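Local coordinates for protein vacuolar aminopeptidase 1 (PDB 5JGF) that removes N-terminal amino acids, preferably neutral or hydrophobic, from peptides as a dodecameric dizinc vacuolar enzyme and is the major cargo of the cytoplasm-to-vacuole targeting pathway, at residues K83-L95 with D287-E299. Numbering follows the deposited sequence.
Sequences KGVGVIGSHVDAL and DLFSTVTLYDNEE. With ZN (zinc ion), chain K; ZN (zinc ion), chain L.
The carboxylate of D93, just past strand 86-91, takes two consecutive backbone N-H groups just past strand 289-295, beside the two zincs: E299 N at 3.0 Å from D93 OD1 on its syn lone pair and E298 N at 3.1 Å from D93 OD2, tilted out of the carboxylate plane. Y119 OH also bonds OD1. These loops, ending neighbouring parallel strands, carry active-site zinc ligands of this M18 aminopeptidase. H91 ND1 donates in its ring plane to D93 O, and NE2 binds one zinc at 2.1 Å. E298 crosses the imidazole, with CB 3.6 Å from the ring centroid and OE1 above the plane toward the rim; one water bonded to OE1 bridges both zincs. E299 bends at chi2 (-69°), bringing OE2 close to the second zinc and OE1 farther from it, with L95 CD1 against CD. An alanine in place of D93 would probably leave the amides of E298 and E299 without their acceptor and the metal-binding turn freer to shift. Upstream, seven backbone bonds run from G86 N to V92 N. D262 ligates both zincs, D344 and H438 one each. In the mixed sheet, strand 86-91 lies between 289-295 and 339-347; helix 312-324 packs on T291 and Y295, helix 261-278 on S90 and V292.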
# COMPACT_ATOMS: atom_id res chain seq x y z
N LYS D 83 13.09 -64.85 0.49
CA LYS D 83 12.85 -64.46 -0.89
C LYS D 83 12.16 -63.10 -0.98
O LYS D 83 12.14 -62.47 -2.04
CB LYS D 83 12.00 -65.52 -1.59
CG LYS D 83 12.79 -66.76 -1.98
CD LYS D 83 13.79 -66.41 -3.07
CE LYS D 83 14.70 -67.57 -3.40
NZ LYS D 83 15.61 -67.20 -4.53
N GLY D 84 11.60 -62.66 0.14
CA GLY D 84 10.91 -61.38 0.18
C GLY D 84 9.70 -61.32 -0.72
O GLY D 84 9.20 -62.35 -1.19
N VAL D 85 9.21 -60.11 -0.95
CA VAL D 85 8.04 -59.91 -1.80
C VAL D 85 8.34 -58.85 -2.86
O VAL D 85 8.97 -57.83 -2.56
CB VAL D 85 6.83 -59.44 -0.96
CG1 VAL D 85 5.59 -59.35 -1.84
CG2 VAL D 85 6.59 -60.39 0.20
N GLY D 86 7.92 -59.11 -4.09
CA GLY D 86 8.11 -58.17 -5.19
C GLY D 86 6.80 -57.43 -5.30
O GLY D 86 5.79 -58.01 -5.70
N VAL D 87 6.81 -56.14 -4.96
CA VAL D 87 5.59 -55.34 -4.94
C VAL D 87 5.52 -54.12 -5.85
O VAL D 87 6.51 -53.42 -6.04
CB VAL D 87 5.32 -54.80 -3.51
CG1 VAL D 87 4.00 -54.04 -3.48
CG2 VAL D 87 5.33 -55.93 -2.49
N ILE D 88 4.33 -53.88 -6.39
CA ILE D 88 4.09 -52.66 -7.16
C ILE D 88 2.84 -52.06 -6.53
O ILE D 88 1.79 -52.70 -6.49
CB ILE D 88 3.80 -52.88 -8.66
CG1 ILE D 88 5.03 -53.45 -9.37
CG2 ILE D 88 3.44 -51.53 -9.31
CD1 ILE D 88 4.85 -53.59 -10.88
N GLY D 89 2.97 -50.86 -5.99
CA GLY D 89 1.84 -50.21 -5.37
C GLY D 89 1.45 -48.96 -6.13
O GLY D 89 2.31 -48.13 -6.43
N SER D 90 0.17 -48.82 -6.46
CA SER D 90 -0.32 -47.66 -7.20
C SER D 90 -1.68 -47.25 -6.65
O SER D 90 -2.27 -47.98 -5.85
CB SER D 90 -0.46 -48.00 -8.69
OG SER D 90 0.79 -48.37 -9.25
N HIS D 91 -2.18 -46.09 -7.07
CA HIS D 91 -3.49 -45.68 -6.59
C HIS D 91 -4.49 -45.60 -7.72
O HIS D 91 -4.16 -45.20 -8.84
CB HIS D 91 -3.41 -44.36 -5.78
CG HIS D 91 -3.06 -43.14 -6.58
ND1 HIS D 91 -4.03 -42.34 -7.15
CD2 HIS D 91 -1.88 -42.54 -6.82
CE1 HIS D 91 -3.45 -41.29 -7.70
NE2 HIS D 91 -2.14 -41.38 -7.51
N VAL D 92 -5.72 -46.03 -7.44
CA VAL D 92 -6.77 -46.03 -8.44
C VAL D 92 -7.77 -44.90 -8.31
O VAL D 92 -8.66 -44.77 -9.14
CB VAL D 92 -7.53 -47.38 -8.45
CG1 VAL D 92 -6.67 -48.44 -9.11
CG2 VAL D 92 -7.89 -47.79 -7.03
N ASP D 93 -7.65 -44.09 -7.26
CA ASP D 93 -8.55 -42.96 -7.13
C ASP D 93 -7.96 -41.85 -8.00
O ASP D 93 -6.75 -41.81 -8.22
CB ASP D 93 -8.67 -42.48 -5.67
CG ASP D 93 -7.34 -41.98 -5.10
OD1 ASP D 93 -7.32 -40.88 -4.51
OD2 ASP D 93 -6.33 -42.70 -5.23
N ALA D 94 -8.82 -40.99 -8.53
CA ALA D 94 -8.37 -39.88 -9.35
C ALA D 94 -9.19 -38.65 -8.98
O ALA D 94 -10.29 -38.78 -8.45
CB ALA D 94 -8.55 -40.19 -10.82
N LEU D 95 -8.65 -37.47 -9.25
CA LEU D 95 -9.38 -36.24 -8.94
C LEU D 95 -10.75 -36.33 -9.60
O LEU D 95 -10.87 -36.75 -10.76
CB LEU D 95 -8.63 -35.01 -9.46
CG LEU D 95 -7.84 -34.23 -8.40
CD1 LEU D 95 -6.79 -35.14 -7.78
CD2 LEU D 95 -7.20 -33.01 -9.05
N ASP D 287 9.27 -69.88 -6.45
CA ASP D 287 9.68 -69.59 -5.08
C ASP D 287 9.51 -68.09 -4.79
O ASP D 287 10.13 -67.55 -3.88
CB ASP D 287 11.13 -70.00 -4.84
CG ASP D 287 12.11 -69.28 -5.75
OD1 ASP D 287 13.33 -69.52 -5.61
OD2 ASP D 287 11.68 -68.49 -6.61
N LEU D 288 8.66 -67.44 -5.57
CA LEU D 288 8.43 -66.00 -5.40
C LEU D 288 7.05 -65.65 -4.85
O LEU D 288 6.11 -66.45 -4.90
CB LEU D 288 8.63 -65.28 -6.74
CG LEU D 288 9.99 -65.42 -7.41
CD1 LEU D 288 9.93 -64.82 -8.81
CD2 LEU D 288 11.06 -64.73 -6.58
N PHE D 289 6.94 -64.43 -4.34
CA PHE D 289 5.69 -63.88 -3.81
C PHE D 289 5.65 -62.51 -4.50
O PHE D 289 6.47 -61.64 -4.22
CB PHE D 289 5.79 -63.71 -2.29
CG PHE D 289 4.46 -63.41 -1.61
CD1 PHE D 289 4.31 -63.63 -0.24
CD2 PHE D 289 3.39 -62.88 -2.32
CE1 PHE D 289 3.11 -63.33 0.41
CE2 PHE D 289 2.18 -62.58 -1.68
CZ PHE D 289 2.04 -62.81 -0.31
N SER D 290 4.70 -62.35 -5.43
CA SER D 290 4.57 -61.11 -6.19
C SER D 290 3.19 -60.49 -6.01
O SER D 290 2.21 -61.21 -5.82
CB SER D 290 4.78 -61.39 -7.69
OG SER D 290 6.02 -62.04 -7.92
N THR D 291 3.11 -59.17 -6.07
CA THR D 291 1.83 -58.51 -5.90
C THR D 291 1.75 -57.11 -6.48
O THR D 291 2.74 -56.39 -6.54
CB THR D 291 1.42 -58.40 -4.41
OG1 THR D 291 0.22 -57.63 -4.30
CG2 THR D 291 2.51 -57.71 -3.60
N VAL D 292 0.55 -56.76 -6.91
CA VAL D 292 0.26 -55.42 -7.38
C VAL D 292 -0.90 -55.05 -6.47
O VAL D 292 -1.93 -55.72 -6.45
CB VAL D 292 -0.23 -55.36 -8.84
CG1 VAL D 292 -0.80 -53.96 -9.13
CG2 VAL D 292 0.91 -55.65 -9.79
N THR D 293 -0.71 -54.01 -5.66
CA THR D 293 -1.76 -53.57 -4.77
C THR D 293 -2.16 -52.17 -5.20
O THR D 293 -1.31 -51.29 -5.37
CB THR D 293 -1.28 -53.60 -3.31
OG1 THR D 293 -0.97 -54.96 -2.95
CG2 THR D 293 -2.36 -53.09 -2.37
N LEU D 294 -3.47 -51.99 -5.39
CA LEU D 294 -4.06 -50.73 -5.84
C LEU D 294 -4.81 -50.06 -4.70
O LEU D 294 -5.72 -50.65 -4.11
CB LEU D 294 -5.01 -51.02 -7.00
CG LEU D 294 -4.40 -51.84 -8.13
CD1 LEU D 294 -5.45 -52.11 -9.20
CD2 LEU D 294 -3.21 -51.10 -8.73
N TYR D 295 -4.43 -48.82 -4.40
CA TYR D 295 -5.01 -48.07 -3.30
C TYR D 295 -5.98 -46.96 -3.70
O TYR D 295 -5.89 -46.39 -4.79
CB TYR D 295 -3.90 -47.44 -2.46
CG TYR D 295 -2.95 -48.44 -1.85
CD1 TYR D 295 -3.28 -49.13 -0.69
CD2 TYR D 295 -1.72 -48.71 -2.45
CE1 TYR D 295 -2.41 -50.06 -0.13
CE2 TYR D 295 -0.84 -49.64 -1.90
CZ TYR D 295 -1.19 -50.31 -0.74
OH TYR D 295 -0.32 -51.23 -0.20
N ASP D 296 -6.89 -46.66 -2.79
CA ASP D 296 -7.86 -45.60 -2.96
C ASP D 296 -7.30 -44.43 -2.14
O ASP D 296 -6.28 -44.59 -1.46
CB ASP D 296 -9.21 -46.04 -2.37
CG ASP D 296 -10.35 -45.07 -2.67
OD1 ASP D 296 -11.47 -45.31 -2.15
OD2 ASP D 296 -10.15 -44.09 -3.41
N ASN D 297 -7.93 -43.27 -2.26
CA ASN D 297 -7.58 -42.09 -1.48
C ASN D 297 -6.15 -41.54 -1.42
O ASN D 297 -5.80 -40.87 -0.45
CB ASN D 297 -8.08 -42.29 -0.05
CG ASN D 297 -9.57 -42.61 0.01
OD1 ASN D 297 -10.36 -42.06 -0.76
ND2 ASN D 297 -9.95 -43.47 0.93
N GLU D 298 -5.33 -41.79 -2.43
CA GLU D 298 -3.98 -41.23 -2.40
C GLU D 298 -4.11 -39.71 -2.58
O GLU D 298 -3.35 -38.93 -1.99
CB GLU D 298 -3.13 -41.81 -3.54
CG GLU D 298 -1.67 -41.31 -3.58
CD GLU D 298 -1.53 -39.89 -4.13
OE1 GLU D 298 -2.39 -39.47 -4.92
OE2 GLU D 298 -0.55 -39.20 -3.78
N GLU D 299 -5.09 -39.29 -3.38
CA GLU D 299 -5.29 -37.88 -3.65
C GLU D 299 -5.77 -37.07 -2.44
O GLU D 299 -5.79 -35.84 -2.49
CB GLU D 299 -6.26 -37.71 -4.82
CG GLU D 299 -5.75 -38.34 -6.12
CD GLU D 299 -4.54 -37.63 -6.72
OE1 GLU D 299 -3.90 -36.80 -6.04
OE2 GLU D 299 -4.22 -37.91 -7.89
ZN ZN K . -0.77 -39.93 -8.30
ZN ZN L . -2.40 -36.99 -8.10
O HOH W 1 14.10 -66.89 -6.87
O HOH W 2 9.60 -63.13 -3.78
O HOH W 3 -5.83 -37.74 -10.07
O HOH W 4 -1.32 -38.43 -7.02
O HOH W 5 0.96 -38.49 -9.19